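Local coordinates for amidohydrolase 3 domain-containing protein (Pyrococcus horikoshii, PDB 3IGH), which is uncharacterised but, as a member of the amidohydrolase family, probably hydrolyses carbon-nitrogen bonds other than peptide bonds, at residues A[64-73]-A[395-403]; A[114-122]-A[157-165]. All coordinates share one frame; numbering follows the deposited sequence. Where two conformers were deposited one is given.

Contact 1 (A[64-73]-A[395-403]). With SO4 (sulfate ion), chain B.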
loop_
_atom_site.group_PDB
_atom_site.type_symbol
_atom_site.label_atom_id
_atom_site.label_comp_id
_atom_site.label_asym_id
_atom_site.label_seq_id
_atom_site.Cartn_x
_atom_site.Cartn_y
_atom_site.Cartn_z
ATOM N N PHE A 64 21.118 -6.145 -3.743
ATOM C CA PHE A 64 20.070 -5.127 -3.810
ATOM C C PHE A 64 20.555 -4.120 -4.857
ATOM O O PHE A 64 21.517 -3.395 -4.626
ATOM C CB PHE A 64 19.921 -4.486 -2.421
ATOM C CG PHE A 64 18.695 -3.604 -2.244
ATOM C CD1 PHE A 64 17.969 -3.677 -1.060
ATOM C CD2 PHE A 64 18.278 -2.695 -3.229
ATOM C CE1 PHE A 64 16.828 -2.881 -0.854
ATOM C CE2 PHE A 64 17.149 -1.898 -3.036
ATOM C CZ PHE A 64 16.422 -1.998 -1.834
ATOM N N ASP A 65 19.920 -4.098 -6.024
ATOM C CA ASP A 65 20.306 -3.150 -7.056
ATOM C C ASP A 65 19.551 -1.855 -6.801
ATOM O O ASP A 65 18.353 -1.788 -7.007
ATOM C CB ASP A 65 19.968 -3.695 -8.450
ATOM C CG ASP A 65 20.587 -2.868 -9.583
ATOM O OD1 ASP A 65 20.496 -1.622 -9.577
ATOM O OD2 ASP A 65 21.131 -3.473 -10.527
ATOM N N SER A 66 20.262 -0.816 -6.387
ATOM C CA SER A 66 19.588 0.405 -5.927
ATOM C C SER A 66 19.122 1.358 -7.034
ATOM O O SER A 66 18.611 2.443 -6.735
ATOM C CB SER A 66 20.464 1.143 -4.904
ATOM O OG SER A 66 21.676 1.572 -5.490
ATOM N N HIS A 67 19.253 0.959 -8.300
ATOM C CA HIS A 67 18.836 1.826 -9.422
ATOM C C HIS A 67 18.786 1.044 -10.722
ATOM O O HIS A 67 19.817 0.823 -11.355
ATOM C CB HIS A 67 19.799 3.024 -9.552
ATOM C CG HIS A 67 19.430 4.019 -10.612
ATOM N ND1 HIS A 67 19.287 5.361 -10.340
ATOM C CD2 HIS A 67 19.219 3.883 -11.942
ATOM C CE1 HIS A 67 18.995 6.008 -11.453
ATOM N NE2 HIS A 67 18.938 5.134 -12.440
ATOM N N LEU A 68 17.588 0.642 -11.135
ATOM C CA LEU A 68 17.414 0.060 -12.456
ATOM C C LEU A 68 16.023 0.342 -13.016
ATOM O O LEU A 68 15.166 0.910 -12.333
ATOM C CB LEU A 68 17.741 -1.451 -12.457
ATOM C CG LEU A 68 17.151 -2.400 -11.413
ATOM C CD1 LEU A 68 15.614 -2.482 -11.480
ATOM C CD2 LEU A 68 17.752 -3.771 -11.627
ATOM N N HIS A 69 15.807 -0.083 -14.254
ATOM C CA HIS A 69 14.549 0.110 -14.946
ATOM C C HIS A 69 13.993 -1.262 -15.267
ATOM O O HIS A 69 14.380 -1.882 -16.255
ATOM C CB HIS A 69 14.773 0.892 -16.235
ATOM C CG HIS A 69 15.474 2.199 -16.037
ATOM N ND1 HIS A 69 14.800 3.373 -15.779
ATOM C CD2 HIS A 69 16.788 2.519 -16.074
ATOM C CE1 HIS A 69 15.671 4.360 -15.654
ATOM N NE2 HIS A 69 16.886 3.868 -15.824
ATOM N N LEU A 70 13.083 -1.726 -14.418
ATOM C CA LEU A 70 12.529 -3.067 -14.486
ATOM C C LEU A 70 11.778 -3.286 -15.797
ATOM O O LEU A 70 11.939 -4.319 -16.440
ATOM C CB LEU A 70 11.608 -3.272 -13.275
ATOM C CG LEU A 70 11.567 -4.523 -12.406
ATOM C CD1 LEU A 70 12.936 -5.108 -12.128
ATOM C CD2 LEU A 70 10.872 -4.203 -11.085
ATOM N N ASP A 71 10.987 -2.298 -16.210
ATOM C CA ASP A 71 10.227 -2.409 -17.456
ATOM C C ASP A 71 11.144 -2.434 -18.693
ATOM O O ASP A 71 10.955 -3.254 -19.598
ATOM C CB ASP A 71 9.170 -1.301 -17.566
ATOM C CG ASP A 71 9.746 0.111 -17.396
ATOM O OD1 ASP A 71 10.914 0.297 -16.963
ATOM O OD2 ASP A 71 9.006 1.058 -17.700
ATOM N N GLU A 72 12.150 -1.562 -18.705
ATOM C CA GLU A 72 13.104 -1.504 -19.805
ATOM C C GLU A 72 13.973 -2.753 -19.865
ATOM O O GLU A 72 14.349 -3.179 -20.947
ATOM C CB GLU A 72 13.968 -0.260 -19.711
ATOM C CG GLU A 72 13.213 1.036 -19.988
ATOM C CD GLU A 72 14.058 2.282 -19.729
ATOM O OE1 GLU A 72 15.293 2.161 -19.564
ATOM O OE2 GLU A 72 13.479 3.387 -19.688
ATOM N N LEU A 73 14.280 -3.342 -18.710
ATOM C CA LEU A 73 15.058 -4.579 -18.679
ATOM C C LEU A 73 14.257 -5.711 -19.332
ATOM O O LEU A 73 14.788 -6.467 -20.143
ATOM C CB LEU A 73 15.472 -4.961 -17.252
ATOM C CG LEU A 73 16.143 -6.332 -17.050
ATOM C CD1 LEU A 73 17.390 -6.497 -17.919
ATOM C CD2 LEU A 73 16.480 -6.574 -15.556
ATOM N N LEU A 395 26.635 4.625 0.512
ATOM C CA LEU A 395 26.836 4.373 -0.903
ATOM C C LEU A 395 26.182 3.048 -1.273
ATOM O O LEU A 395 26.417 2.034 -0.621
ATOM C CB LEU A 395 28.338 4.324 -1.193
ATOM C CG LEU A 395 28.879 4.335 -2.620
ATOM C CD1 LEU A 395 28.724 5.709 -3.240
ATOM C CD2 LEU A 395 30.350 3.957 -2.592
ATOM N N GLY A 396 25.354 3.065 -2.314
ATOM C CA GLY A 396 24.726 1.847 -2.810
ATOM C C GLY A 396 25.204 1.554 -4.217
ATOM O O GLY A 396 25.538 2.475 -4.961
ATOM N N PHE A 397 25.249 0.273 -4.579
ATOM C CA PHE A 397 25.651 -0.112 -5.932
ATOM C C PHE A 397 24.422 -0.449 -6.762
ATOM O O PHE A 397 23.413 -0.954 -6.253
ATOM C CB PHE A 397 26.592 -1.327 -5.914
ATOM C CG PHE A 397 28.035 -1.004 -5.575
ATOM C CD1 PHE A 397 28.442 0.292 -5.262
ATOM C CD2 PHE A 397 28.983 -2.026 -5.545
ATOM C CE1 PHE A 397 29.766 0.573 -4.943
ATOM C CE2 PHE A 397 30.303 -1.761 -5.222
ATOM C CZ PHE A 397 30.697 -0.451 -4.919
ATOM N N SER A 398 24.537 -0.202 -8.056
ATOM C CA SER A 398 23.464 -0.459 -8.982
ATOM C C SER A 398 24.030 -0.643 -10.383
ATOM O O SER A 398 25.209 -0.405 -10.615
ATOM C CB SER A 398 22.481 0.714 -8.971
ATOM O OG SER A 398 23.135 1.956 -9.142
ATOM N N THR A 399 23.171 -1.050 -11.311
ATOM C CA THR A 399 23.589 -1.314 -12.674
ATOM C C THR A 399 22.973 -0.348 -13.670
ATOM O O THR A 399 23.464 -0.244 -14.791
ATOM C CB THR A 399 23.213 -2.748 -13.119
ATOM O OG1 THR A 399 21.812 -2.968 -12.911
ATOM C CG2 THR A 399 24.017 -3.788 -12.343
ATOM N N ASP A 400 21.888 0.332 -13.276
ATOM C CA ASP A 400 21.053 1.097 -14.205
ATOM C C ASP A 400 20.591 0.198 -15.352
ATOM O O ASP A 400 20.424 0.649 -16.482
ATOM C CB ASP A 400 21.784 2.358 -14.726
ATOM C CG ASP A 400 20.843 3.369 -15.359
ATOM O OD1 ASP A 400 19.635 3.368 -15.029
ATOM O OD2 ASP A 400 21.318 4.159 -16.203
ATOM N N SER A 401 20.393 -1.084 -15.052
ATOM C CA SER A 401 19.944 -2.053 -16.041
ATOM C C SER A 401 18.663 -1.547 -16.718
ATOM O O SER A 401 17.765 -1.020 -16.042
ATOM C CB SER A 401 19.712 -3.407 -15.365
ATOM O OG SER A 401 19.125 -4.322 -16.260
ATOM N N PRO A 402 18.569 -1.692 -18.053
ATOM C CA PRO A 402 19.433 -2.428 -18.990
ATOM C C PRO A 402 20.600 -1.674 -19.661
ATOM O O PRO A 402 21.139 -2.171 -20.664
ATOM C CB PRO A 402 18.438 -2.871 -20.057
ATOM C CG PRO A 402 17.469 -1.710 -20.141
ATOM C CD PRO A 402 17.428 -1.079 -18.749
ATOM N N ILE A 403 20.985 -0.509 -19.133
ATOM C CA ILE A 403 22.106 0.257 -19.690
ATOM C C ILE A 403 23.416 -0.519 -19.494
ATOM O O ILE A 403 24.264 -0.570 -20.389
ATOM C CB ILE A 403 22.193 1.700 -19.088
ATOM C CG1 ILE A 403 20.870 2.461 -19.273
ATOM C CG2 ILE A 403 23.365 2.497 -19.673
ATOM C CD1 ILE A 403 20.374 2.562 -20.707
HETATM S S SO4 B . 19.005 7.482 -15.249
HETATM O O1 SO4 B . 17.984 6.500 -14.945
HETATM O O2 SO4 B . 20.229 6.791 -15.625
HETATM O O3 SO4 B . 18.572 8.286 -16.383
HETATM O O4 SO4 B . 19.255 8.305 -14.060
#

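Contact 2 (A[114-122]-A[157-165]). With SO4 (sulfate ion), chain I.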
loop_
_atom_site.group_PDB
_atom_site.type_symbol
_atom_site.label_atom_id
_atom_site.label_comp_id
_atom_site.label_asym_id
_atom_site.label_seq_id
_atom_site.Cartn_x
_atom_site.Cartn_y
_atom_site.Cartn_z
ATOM N N GLY A 114 26.960 -1.303 -43.798
ATOM C CA GLY A 114 27.376 -0.738 -45.080
ATOM C C GLY A 114 26.535 0.446 -45.518
ATOM O O GLY A 114 26.912 1.186 -46.435
ATOM N N GLU A 115 25.404 0.625 -44.833
ATOM C CA GLU A 115 24.340 1.551 -45.223
ATOM C C GLU A 115 23.310 1.649 -44.087
ATOM O O GLU A 115 23.266 0.787 -43.212
ATOM C CB GLU A 115 23.656 1.052 -46.507
ATOM C CG GLU A 115 23.164 -0.395 -46.436
ATOM C CD GLU A 115 22.503 -0.872 -47.725
ATOM O OE1 GLU A 115 22.623 -2.074 -48.042
ATOM O OE2 GLU A 115 21.861 -0.055 -48.420
ATOM N N TRP A 116 22.481 2.690 -44.111
ATOM C CA TRP A 116 21.402 2.846 -43.128
ATOM C C TRP A 116 20.223 1.938 -43.464
ATOM O O TRP A 116 19.897 1.755 -44.640
ATOM C CB TRP A 116 20.930 4.298 -43.088
ATOM C CG TRP A 116 21.870 5.246 -42.404
ATOM C CD1 TRP A 116 23.122 5.614 -42.818
ATOM C CD2 TRP A 116 21.617 5.976 -41.197
ATOM N NE1 TRP A 116 23.668 6.519 -41.937
ATOM C CE2 TRP A 116 22.766 6.761 -40.934
ATOM C CE3 TRP A 116 20.534 6.043 -40.309
ATOM C CZ2 TRP A 116 22.863 7.597 -39.815
ATOM C CZ3 TRP A 116 20.627 6.881 -39.201
ATOM C CH2 TRP A 116 21.783 7.647 -38.965
ATOM N N PRO A 117 19.571 1.354 -42.438
ATOM C CA PRO A 117 18.333 0.645 -42.754
ATOM C C PRO A 117 17.210 1.656 -42.991
ATOM O O PRO A 117 17.310 2.806 -42.550
ATOM C CB PRO A 117 18.079 -0.228 -41.515
ATOM C CG PRO A 117 18.868 0.385 -40.421
ATOM C CD PRO A 117 19.898 1.308 -40.999
ATOM N N THR A 118 16.175 1.251 -43.725
ATOM C CA THR A 118 15.115 2.186 -44.124
ATOM C C THR A 118 13.726 1.621 -43.844
ATOM O O THR A 118 13.543 0.402 -43.784
ATOM C CB THR A 118 15.163 2.518 -45.641
ATOM O OG1 THR A 118 14.801 1.348 -46.391
ATOM C CG2 THR A 118 16.547 3.036 -46.072
ATOM N N ARG A 119 12.765 2.537 -43.700
ATOM C CA ARG A 119 11.328 2.242 -43.626
ATOM C C ARG A 119 10.870 1.242 -44.691
ATOM O O ARG A 119 10.190 0.258 -44.377
ATOM C CB ARG A 119 10.537 3.557 -43.743
ATOM C CG ARG A 119 9.010 3.405 -43.778
ATOM C CD ARG A 119 8.313 4.721 -44.143
ATOM N NE ARG A 119 8.722 5.238 -45.452
ATOM C CZ ARG A 119 8.238 4.829 -46.626
ATOM N NH1 ARG A 119 7.306 3.881 -46.697
ATOM N NH2 ARG A 119 8.698 5.373 -47.743
ATOM N N LYS A 120 11.263 1.483 -45.945
ATOM C CA LYS A 120 10.910 0.588 -47.057
ATOM C C LYS A 120 11.408 -0.841 -46.866
ATOM O O LYS A 120 10.658 -1.790 -47.091
ATOM C CB LYS A 120 11.416 1.142 -48.394
ATOM C CG LYS A 120 10.557 2.248 -48.974
ATOM C CD LYS A 120 11.211 2.877 -50.192
ATOM C CE LYS A 120 10.416 4.077 -50.678
ATOM N NZ LYS A 120 11.146 4.828 -51.733
ATOM N N GLU A 121 12.666 -0.988 -46.446
ATOM C CA GLU A 121 13.264 -2.312 -46.210
ATOM C C GLU A 121 12.574 -3.041 -45.060
ATOM O O GLU A 121 12.360 -4.255 -45.109
ATOM C CB GLU A 121 14.765 -2.182 -45.928
ATOM C CG GLU A 121 15.600 -1.777 -47.143
ATOM C CD GLU A 121 16.909 -1.079 -46.778
ATOM O OE1 GLU A 121 17.625 -0.661 -47.710
ATOM O OE2 GLU A 121 17.226 -0.937 -45.573
ATOM N N LEU A 122 12.192 -2.278 -44.040
ATOM C CA LEU A 122 11.541 -2.842 -42.862
ATOM C C LEU A 122 10.065 -3.174 -43.107
ATOM O O LEU A 122 9.446 -3.883 -42.306
ATOM C CB LEU A 122 11.696 -1.892 -41.674
ATOM C CG LEU A 122 13.126 -1.614 -41.198
ATOM C CD1 LEU A 122 13.116 -0.531 -40.128
ATOM C CD2 LEU A 122 13.794 -2.880 -40.691
ATOM N N PHE A 157 12.310 14.060 -37.885
ATOM C CA PHE A 157 11.561 12.904 -38.351
ATOM C C PHE A 157 11.489 12.922 -39.875
ATOM O O PHE A 157 10.746 13.704 -40.475
ATOM C CB PHE A 157 10.165 12.865 -37.700
ATOM C CG PHE A 157 9.221 11.837 -38.292
ATOM C CD1 PHE A 157 9.661 10.558 -38.651
ATOM C CD2 PHE A 157 7.868 12.141 -38.443
ATOM C CE1 PHE A 157 8.781 9.620 -39.188
ATOM C CE2 PHE A 157 6.979 11.206 -38.973
ATOM C CZ PHE A 157 7.437 9.941 -39.346
ATOM N N ASP A 158 12.274 12.047 -40.491
ATOM C CA ASP A 158 12.272 11.900 -41.937
ATOM C C ASP A 158 11.274 10.817 -42.296
ATOM O O ASP A 158 11.500 9.634 -42.037
ATOM C CB ASP A 158 13.672 11.550 -42.438
ATOM C CG ASP A 158 13.815 11.696 -43.950
ATOM O OD1 ASP A 158 14.627 12.543 -44.379
ATOM O OD2 ASP A 158 13.135 10.961 -44.706
ATOM N N GLU A 159 10.170 11.234 -42.905
ATOM C CA GLU A 159 9.037 10.345 -43.137
ATOM C C GLU A 159 9.299 9.327 -44.250
ATOM O O GLU A 159 8.766 8.215 -44.217
ATOM C CB GLU A 159 7.761 11.170 -43.381
ATOM C CG GLU A 159 7.665 12.379 -42.431
ATOM C CD GLU A 159 6.266 12.956 -42.259
ATOM O OE1 GLU A 159 6.137 13.951 -41.498
ATOM O OE2 GLU A 159 5.306 12.426 -42.866
ATOM N N ASP A 160 10.146 9.694 -45.211
ATOM C CA ASP A 160 10.464 8.801 -46.328
ATOM C C ASP A 160 11.399 7.657 -45.939
ATOM O O ASP A 160 11.158 6.505 -46.307
ATOM C CB ASP A 160 11.043 9.583 -47.516
ATOM C CG ASP A 160 11.245 8.706 -48.750
ATOM O OD1 ASP A 160 12.387 8.638 -49.252
ATOM O OD2 ASP A 160 10.268 8.071 -49.208
ATOM N N THR A 161 12.470 7.981 -45.214
ATOM C CA THR A 161 13.470 6.978 -44.812
ATOM C C THR A 161 13.091 6.274 -43.507
ATOM O O THR A 161 13.615 5.204 -43.196
ATOM C CB THR A 161 14.863 7.604 -44.644
ATOM O OG1 THR A 161 14.794 8.649 -43.670
ATOM C CG2 THR A 161 15.368 8.178 -45.967
ATOM N N GLY A 162 12.182 6.885 -42.750
ATOM C CA GLY A 162 11.717 6.316 -41.484
ATOM C C GLY A 162 12.640 6.596 -40.311
ATOM O O GLY A 162 12.488 5.987 -39.252
ATOM N N ILE A 163 13.577 7.529 -40.500
ATOM C CA ILE A 163 14.604 7.849 -39.499
ATOM C C ILE A 163 14.108 8.871 -38.485
ATOM O O ILE A 163 13.662 9.965 -38.848
ATOM C CB ILE A 163 15.924 8.334 -40.158
ATOM C CG1 ILE A 163 16.580 7.174 -40.920
ATOM C CG2 ILE A 163 16.885 8.909 -39.109
ATOM C CD1 ILE A 163 17.627 7.594 -41.933
ATOM N N ILE A 164 14.197 8.488 -37.210
ATOM C CA ILE A 164 13.677 9.257 -36.096
ATOM C C ILE A 164 14.844 9.557 -35.147
ATOM O O ILE A 164 15.529 8.638 -34.688
ATOM C CB ILE A 164 12.598 8.434 -35.335
ATOM C CG1 ILE A 164 11.501 7.933 -36.288
ATOM C CG2 ILE A 164 11.980 9.254 -34.233
ATOM C CD1 ILE A 164 10.756 6.708 -35.779
ATOM N N LYS A 165 15.059 10.837 -34.849
ATOM C CA LYS A 165 16.178 11.252 -34.001
ATOM C C LYS A 165 15.818 12.445 -33.127
ATOM O O LYS A 165 14.750 13.039 -33.288
ATOM C CB LYS A 165 17.421 11.565 -34.851
ATOM C CG LYS A 165 17.230 12.676 -35.885
ATOM C CD LYS A 165 18.443 12.792 -36.806
ATOM C CE LYS A 165 18.270 13.910 -37.825
ATOM N NZ LYS A 165 18.257 15.251 -37.181
HETATM S S SO4 I . 27.053 8.352 -41.554
HETATM O O1 SO4 I . 26.587 7.729 -42.795
HETATM O O2 SO4 I . 27.909 9.494 -41.864
HETATM O O3 SO4 I . 25.898 8.809 -40.784
HETATM O O4 SO4 I . 27.819 7.383 -40.774
HETATM O O HOH W 1 12.347 4.149 -46.777
#

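Contact 1 (A[64-73]-A[395-403])
D65 and T399 hold together two barrel strand ends in the TIM-barrel fold of the amidohydrolases: the end of strand 58-68, whose HxH sequence H67-L68-H69 is a family hallmark, and the loop after strand 395-397 that carries D400. The tight part lies beneath the pocket. The D65 carboxylate reaches across with CG anti to the backbone N (chi1 -169°), and its OD2 takes the hydroxyl of T399 OG1 on the syn lone pair at 2.5 Å. OD1 is gripped twice, by T399 N and, through its anti lone pair in an Asx turn, by H67 N. With an alanine here, the T399 hydroxyl and the backbone N of H67 would probably be left without this acceptor, and the join between the two strand ends would be less firm. Nearby, S66 N gives F397 O a nearly straight bond of 3.2 Å, and G396 suits its place because a CB would crowd S66 OG. Backbone bonds from D400 N to H67 O and from H69 N to S401 O continue the seam.

On the pocket side the packing gives way to polar groups around a sulfate, probably from the crystallisation liquor. H67 and D400 run side by side, ring and carboxylate planes 81° apart, while E338 takes H67 ND1 and so orients the ring. H314, K262 and H339 also bind the anion. E72 and P402 make a looser, partly exposed margin, P402 CD lying 3.7 Å from E72 CB. Sulfate O1 lies at the edge of both imidazole rings, 3.0 Å from H67 NE2, while its bond from H69 NE2 is weak.

Contact 2 (A[114-122]-A[157-165])
R119 leaves its backbone with CG anti to N (chi1 176°) and then bends at chi3 (59°), which lets NE donate to D160 O at 2.9 Å from above the carbonyl plane. D160 has its own CG anti to N, and this turns OD2 toward R119 NH2 in a salt bridge of 3.4 Å, weak as a hydrogen bond; NH2 adds another weak bond to D160 O. The two side chains cross at about a right angle, their guanidinium and carboxylate planes 48° apart. A long, branched donor suits this place, because it can hold a carbonyl and a carboxylate together while NH1 forms a second salt bridge, to D143.

The main-chain link is R119 N to T161 O, 2.8 Å and nearly straight. It falls at the first turn of the short helix 119-122, where T118 is the N-cap and forms a capping box with E121. Opposite R119 the turn between strands 157-158 and 163-165 comes close: G162 has positive phi, and a CB there would clash with R119 CB, so glycine fits on both counts. With I163 it faces D158 in a G1 beta bulge, and D158 OD2 accepts T161 N in an Asx motif. A water bridges K120 N and D160 O.

Farther along, I163 CD1 lies 3.7 Å from W116 CE3, both side chains also touching V138, while at the indole edge W116 NE1 donates to sulfate O1 at 3.3 Å. One arginine thus uses its backbone N for T161 O and its guanidinium for D160 O, gripping the turn largely through main-chain carbonyls, with carboxylates adding charge.

Contact 1 lies at the centre of the chain and is almost wholly buried, whereas contact 2 sits on the surface, with centres about 32 Å apart and nearest atoms about 16 Å apart. They share no element: 64-73 and 395-403 join barrel strand ends, while 114-122 packs a short helix against a turn in a separate mixed sheet, within the chain that runs between the two segments of contact 1. Their chemistry follows their place. In the core a carboxylate is satisfied by backbone and hydroxyl donors, and histidines line an anion site; at the surface an arginine holds carbonyls, water joins in and the salt bridge to D160 is long. Each contact borders a sulfate, but only that of contact 1 is gripped by histidines and lysine.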